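Local structure of ALKF (Bacillus cereus, 3ZBO) at residues 107-112 with 135-140; 129-134 with 168-173. The protein is related to the HEAT-like repeat DNA glycosylases and has affinity for branched DNA structures, which suggests a part in DNA repair or junction processing. All blocks are in the same frame, centred on the assembly; numbering follows the deposited sequence. Where two conformers were deposited one is given.

How the contacts relate
Following the chain from its N terminus, helix 98-110 carries the first segment of contact 1, 107-112, near its C-terminal end, and helix 115-124 leads on to helix 128-144, which supplies a segment to both contacts. Residues 129-134 open contact 2; 135-140, directly after them, close contact 1 across 22 residues. The chain then runs through helix 152-165 and returns with 168-173, closing contact 2 across 33 residues, so the two loops cross. Their centres lie about 14 Å apart, yet they touch where Trp135 CD1 meets Thr173 CG2 at 3.9 Å. Helix 128-144 is thereby joined to helix 98-110 by contact 1 and to helix 171-187 by contact 2.

Contact 1: 107-112 with 135-140; sequences VTLSES and WSCYCW
Cys137 meets Leu109 and Ser110 where helix 128-144 comes close to the last turn of helix 98-110. Its thiol lies anti to the backbone N (chi1 -179°), which lets SG settle against the Leu109 side chain, 3.7 Å from CG, with CD2 almost as near. The CA atoms of Ser110 and Cys137 are 5.5 Å apart, a spacing that suits a small serine facing a small, weakly polar cysteine. Leu109 carries the apolar contact on to Val118 and Trp122 of helix 115-124.

One turn further along, Trp140 bears against Ser110 and Val107. Its CB packs on Ser110 CB at 3.6 Å. With its hydroxyl between the backbone N and the carbonyl carbon (chi1 75°), Ser110 gives its OG hydrogen to Val107 O at 2.6 Å, so this buried polar group is satisfied within its own helix end. The branched Val107 offers a methyl to the indole: CG2 sits over the five-membered ring, 3.9 Å from the centroid and 30° off its normal, a CH-pi contact. The same methyl is 3.5 Å from NE1, but the indole N-H itself is bonded to the backbone O of Asp102, and Tyr238 meets the indole edge-to-face. Arg145 NH2 is hydrogen-bonded to the carbonyl oxygens of both Ser110 and Ser112. The end of helix 98-110 thus packs on the middle of helix 128-144, with helix 115-124 between them in sequence, consistent with the alpha-helical, HEAT-like solenoid of the AlkD family.

Contact 2: 129-134 with 168-173; sequences LKMSAG and HSPERT
The N-terminal end of helix 171-187, with Pro170 at its N-cap position, packs against the early turns of helix 128-144 through Met131, Ser132 and Leu129. Met131 is the most extensive partner. Its flexible thioether chain runs out straight at chi2 and turns at chi3 (-65°), bringing the CE methyl 3.7 Å from Pro170 CG, the two side chains crossing at about a right angle. A rigid proline ring suits the start of a helix, where its lack of an amide hydrogen costs no bond and its ring gives a firm apolar surface. Closer to the backbone, Met131 CB rests on Thr173 CG2 at 3.6 Å.

Both branches of Thr173 border Met131, the methyl against CB and OG1 near CE, and OG1 is also hydrogen-bonded to the backbone O of Glu128. Ser132 is small enough for its CA to come within 4.4 Å of that of Thr173. Its OG lies 3.2 Å from Arg172 O, but is hydrogen-bonded to Asp102 OD1, which links this contact to helix 98-110. Along the flank, Leu129 CD2 reaches the aliphatic part of Arg172, 4.0 Å from CG, and the guanidinium leads away to a cation-pi contact with Tyr98. Glu128 OE2 accepts the Arg172 N-H; its negative charge would also be expected to favour the positive N-terminal end of the helix dipole. In what is probably a HEAT-like solenoid, the close Ser132-Thr173 approach, flanked by Met131 on Pro170 and Leu129 on Arg172, marks a helix start with an N-cap proline.

Contact 1: 107-112 with 135-140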
loop_
_atom_site.group_PDB
_atom_site.type_symbol
_atom_site.label_atom_id
_atom_site.label_comp_id
_atom_site.label_asym_id
_atom_site.label_seq_id
_atom_site.Cartn_x
_atom_site.Cartn_y
_atom_site.Cartn_z
ATOM N N VAL A 107 0.029 -4.243 -1.783
ATOM C CA VAL A 107 -0.416 -4.280 -3.176
ATOM C C VAL A 107 -0.317 -5.757 -3.655
ATOM O O VAL A 107 -1.285 -6.208 -4.316
ATOM C CB VAL A 107 0.461 -3.360 -4.012
ATOM C CG1 VAL A 107 0.054 -3.467 -5.496
ATOM C CG2 VAL A 107 0.404 -1.898 -3.589
ATOM N N THR A 108 0.753 -6.471 -3.330
ATOM C CA THR A 108 0.819 -7.893 -3.688
ATOM C C THR A 108 -0.372 -8.649 -3.067
ATOM O O THR A 108 -1.051 -9.398 -3.713
ATOM C CB THR A 108 2.105 -8.425 -3.197
ATOM O OG1 THR A 108 3.173 -7.704 -3.849
ATOM C CG2 THR A 108 2.269 -9.897 -3.595
ATOM N N LEU A 109 -0.667 -8.320 -1.805
ATOM C CA LEU A 109 -1.850 -8.963 -1.138
ATOM C C LEU A 109 -3.165 -8.679 -1.844
ATOM O O LEU A 109 -4.028 -9.571 -1.960
ATOM C CB LEU A 109 -1.894 -8.569 0.357
ATOM C CG LEU A 109 -3.075 -9.146 1.194
ATOM C CD1 LEU A 109 -2.925 -10.718 1.220
ATOM C CD2 LEU A 109 -3.053 -8.586 2.588
ATOM N N SER A 110 -3.326 -7.436 -2.328
ATOM C CA SER A 110 -4.596 -7.068 -3.007
ATOM C C SER A 110 -4.793 -7.863 -4.291
ATOM O O SER A 110 -5.929 -7.847 -4.794
ATOM C CB SER A 110 -4.611 -5.505 -3.273
ATOM O OG SER A 110 -3.736 -5.226 -4.341
ATOM N N GLU A 111 -3.737 -8.517 -4.769
ATOM C CA GLU A 111 -3.806 -9.283 -6.034
ATOM C C GLU A 111 -3.936 -10.774 -5.749
ATOM O O GLU A 111 -3.937 -11.574 -6.701
ATOM C CB GLU A 111 -2.564 -9.001 -6.870
ATOM C CG GLU A 111 -2.536 -7.553 -7.493
ATOM C CD GLU A 111 -3.705 -7.307 -8.443
ATOM O OE1 GLU A 111 -4.076 -8.248 -9.185
ATOM O OE2 GLU A 111 -4.262 -6.185 -8.449
ATOM N N SER A 112 -4.018 -11.137 -4.468
ATOM C CA SER A 112 -4.153 -12.525 -4.094
ATOM C C SER A 112 -5.627 -12.897 -4.003
ATOM O O SER A 112 -6.516 -12.068 -4.128
ATOM C CB SER A 112 -3.485 -12.706 -2.722
ATOM O OG SER A 112 -4.393 -12.291 -1.747
ATOM N N TRP A 135 -5.075 -1.756 6.124
ATOM C CA TRP A 135 -5.933 -0.606 5.608
ATOM C C TRP A 135 -5.539 -0.315 4.197
ATOM O O TRP A 135 -6.440 -0.088 3.357
ATOM C CB TRP A 135 -5.745 0.601 6.505
ATOM C CG TRP A 135 -6.391 0.397 7.878
ATOM C CD1 TRP A 135 -5.791 0.201 9.084
ATOM C CD2 TRP A 135 -7.820 0.482 8.150
ATOM N NE1 TRP A 135 -6.748 0.081 10.083
ATOM C CE2 TRP A 135 -7.990 0.277 9.530
ATOM C CE3 TRP A 135 -8.958 0.727 7.337
ATOM C CZ2 TRP A 135 -9.251 0.299 10.165
ATOM C CZ3 TRP A 135 -10.203 0.752 7.924
ATOM C CH2 TRP A 135 -10.383 0.542 9.335
ATOM N N SER A 136 -4.215 -0.319 3.895
ATOM C CA SER A 136 -3.785 -0.023 2.518
ATOM C C SER A 136 -4.364 -1.074 1.528
ATOM O O SER A 136 -4.816 -0.682 0.465
ATOM C CB SER A 136 -2.264 -0.008 2.397
ATOM O OG SER A 136 -1.700 1.082 3.211
ATOM N N CYS A 137 -4.303 -2.334 1.923
ATOM C CA CYS A 137 -4.819 -3.379 1.012
ATOM C C CYS A 137 -6.260 -3.104 0.723
ATOM O O CYS A 137 -6.626 -3.260 -0.477
ATOM C CB CYS A 137 -4.641 -4.673 1.767
ATOM S SG CYS A 137 -5.218 -6.101 0.752
ATOM N N TYR A 138 -7.064 -2.703 1.704
ATOM C CA TYR A 138 -8.459 -2.382 1.370
ATOM C C TYR A 138 -8.549 -1.258 0.342
ATOM O O TYR A 138 -9.435 -1.265 -0.526
ATOM C CB TYR A 138 -9.354 -2.054 2.564
ATOM C CG TYR A 138 -9.954 -3.297 3.153
ATOM C CD1 TYR A 138 -9.272 -4.040 4.129
ATOM C CD2 TYR A 138 -11.179 -3.769 2.650
ATOM C CE1 TYR A 138 -9.864 -5.212 4.619
ATOM C CE2 TYR A 138 -11.768 -4.945 3.210
ATOM C CZ TYR A 138 -11.096 -5.615 4.134
ATOM O OH TYR A 138 -11.708 -6.756 4.618
ATOM N N CYS A 139 -7.723 -0.229 0.483
ATOM C CA CYS A 139 -7.776 0.854 -0.532
ATOM C C CYS A 139 -7.482 0.283 -1.912
ATOM O O CYS A 139 -8.175 0.682 -2.873
ATOM C CB CYS A 139 -6.738 1.923 -0.234
ATOM S SG CYS A 139 -6.964 2.753 1.321
ATOM N N TRP A 140 -6.502 -0.639 -2.068
ATOM C CA TRP A 140 -6.175 -1.162 -3.380
ATOM C C TRP A 140 -7.279 -2.069 -3.850
ATOM O O TRP A 140 -7.579 -2.057 -5.074
ATOM C CB TRP A 140 -4.829 -1.947 -3.350
ATOM C CG TRP A 140 -3.743 -1.138 -2.647
ATOM C CD1 TRP A 140 -2.794 -1.719 -1.822
ATOM C CD2 TRP A 140 -3.479 0.288 -2.618
ATOM N NE1 TRP A 140 -1.937 -0.755 -1.301
ATOM C CE2 TRP A 140 -2.377 0.477 -1.698
ATOM C CE3 TRP A 140 -4.130 1.460 -3.162
ATOM C CZ2 TRP A 140 -1.814 1.729 -1.452
ATOM C CZ3 TRP A 140 -3.611 2.670 -2.899
ATOM C CH2 TRP A 140 -2.458 2.839 -2.011
#

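Contact 2: 129-134 with 168-173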
loop_
_atom_site.group_PDB
_atom_site.type_symbol
_atom_site.label_atom_id
_atom_site.label_comp_id
_atom_site.label_asym_id
_atom_site.label_seq_id
_atom_site.Cartn_x
_atom_site.Cartn_y
_atom_site.Cartn_z
ATOM N N LEU A 129 2.781 -1.154 11.411
ATOM C CA LEU A 129 2.915 -1.295 9.972
ATOM C C LEU A 129 2.093 -2.453 9.445
ATOM O O LEU A 129 1.634 -2.401 8.239
ATOM C CB LEU A 129 4.373 -1.560 9.635
ATOM C CG LEU A 129 5.311 -0.370 9.877
ATOM C CD1 LEU A 129 6.757 -0.719 9.708
ATOM C CD2 LEU A 129 4.957 0.739 8.859
ATOM N N LYS A 130 1.811 -3.479 10.259
ATOM C CA LYS A 130 0.865 -4.487 9.774
ATOM C C LYS A 130 -0.566 -3.919 9.593
ATOM O O LYS A 130 -1.231 -4.184 8.559
ATOM C CB LYS A 130 0.710 -5.682 10.762
ATOM C CG LYS A 130 1.831 -6.567 10.710
ATOM C CD LYS A 130 1.417 -7.856 11.582
ATOM C CE LYS A 130 2.691 -8.585 11.959
ATOM N NZ LYS A 130 2.087 -9.784 12.679
ATOM N N MET A 131 -0.962 -3.059 10.543
ATOM C CA MET A 131 -2.272 -2.436 10.379
ATOM C C MET A 131 -2.244 -1.511 9.173
ATOM O O MET A 131 -3.234 -1.448 8.470
ATOM C CB MET A 131 -2.668 -1.590 11.622
ATOM C CG MET A 131 -2.844 -2.611 12.793
ATOM S SD MET A 131 -3.550 -1.771 14.260
ATOM C CE MET A 131 -2.263 -0.611 14.744
ATOM N N SER A 132 -1.153 -0.756 9.008
ATOM C CA SER A 132 -1.062 0.132 7.804
ATOM C C SER A 132 -1.221 -0.698 6.524
ATOM O O SER A 132 -1.924 -0.269 5.589
ATOM C CB SER A 132 0.306 0.831 7.801
ATOM O OG SER A 132 0.275 1.820 6.776
ATOM N N ALA A 133 -0.593 -1.869 6.461
ATOM C CA ALA A 133 -0.718 -2.720 5.266
ATOM C C ALA A 133 -2.154 -3.216 5.114
ATOM O O ALA A 133 -2.640 -3.261 3.965
ATOM C CB ALA A 133 0.232 -3.938 5.353
ATOM N N GLY A 134 -2.846 -3.542 6.236
ATOM C CA GLY A 134 -4.170 -4.084 6.075
ATOM C C GLY A 134 -5.131 -2.980 5.570
ATOM O O GLY A 134 -5.914 -3.277 4.651
ATOM N N HIS A 168 -5.986 8.366 17.537
ATOM C CA HIS A 168 -5.129 7.731 18.589
ATOM C C HIS A 168 -4.498 6.470 18.028
ATOM O O HIS A 168 -3.922 5.665 18.775
ATOM C CB HIS A 168 -5.980 7.412 19.812
ATOM C CG HIS A 168 -6.387 8.680 20.534
ATOM N ND1 HIS A 168 -7.638 9.239 20.394
ATOM C CD2 HIS A 168 -5.663 9.563 21.262
ATOM C CE1 HIS A 168 -7.705 10.360 21.095
ATOM N NE2 HIS A 168 -6.518 10.587 21.632
ATOM N N SER A 169 -4.449 6.371 16.702
ATOM C CA SER A 169 -3.748 5.220 16.079
ATOM C C SER A 169 -2.278 5.540 15.849
ATOM O O SER A 169 -1.867 6.696 15.833
ATOM C CB SER A 169 -4.403 5.021 14.725
ATOM O OG SER A 169 -5.708 4.413 14.958
ATOM N N PRO A 170 -1.433 4.500 15.680
ATOM C CA PRO A 170 -0.041 4.743 15.317
ATOM C C PRO A 170 0.090 5.526 14.044
ATOM O O PRO A 170 -0.828 5.462 13.218
ATOM C CB PRO A 170 0.518 3.303 15.149
ATOM C CG PRO A 170 -0.425 2.387 15.913
ATOM C CD PRO A 170 -1.776 3.070 15.755
ATOM N N GLU A 171 1.155 6.264 13.912
ATOM C CA GLU A 171 1.292 7.254 12.831
ATOM C C GLU A 171 1.052 6.666 11.450
ATOM O O GLU A 171 0.301 7.226 10.652
ATOM C CB GLU A 171 2.590 8.033 12.812
ATOM C CG GLU A 171 2.933 8.613 14.222
ATOM C CD GLU A 171 1.878 9.571 14.766
ATOM O OE1 GLU A 171 1.222 10.306 13.980
ATOM O OE2 GLU A 171 1.735 9.669 16.048
ATOM N N ARG A 172 1.748 5.580 11.110
ATOM C CA ARG A 172 1.549 5.086 9.755
ATOM C C ARG A 172 0.197 4.495 9.568
ATOM O O ARG A 172 -0.364 4.530 8.429
ATOM C CB ARG A 172 2.604 4.027 9.371
ATOM C CG ARG A 172 4.003 4.590 9.286
ATOM C CD ARG A 172 4.254 5.944 8.609
ATOM N NE ARG A 172 3.483 6.003 7.344
ATOM C CZ ARG A 172 3.591 7.049 6.547
ATOM N NH1 ARG A 172 4.515 8.047 6.820
ATOM N NH2 ARG A 172 2.757 7.122 5.513
ATOM N N THR A 173 -0.431 3.983 10.610
ATOM C CA THR A 173 -1.773 3.450 10.528
ATOM C C THR A 173 -2.703 4.619 10.123
ATOM O O THR A 173 -3.667 4.431 9.341
ATOM C CB THR A 173 -2.188 2.771 11.853
ATOM O OG1 THR A 173 -1.129 1.917 12.274
ATOM C CG2 THR A 173 -3.425 1.931 11.599
#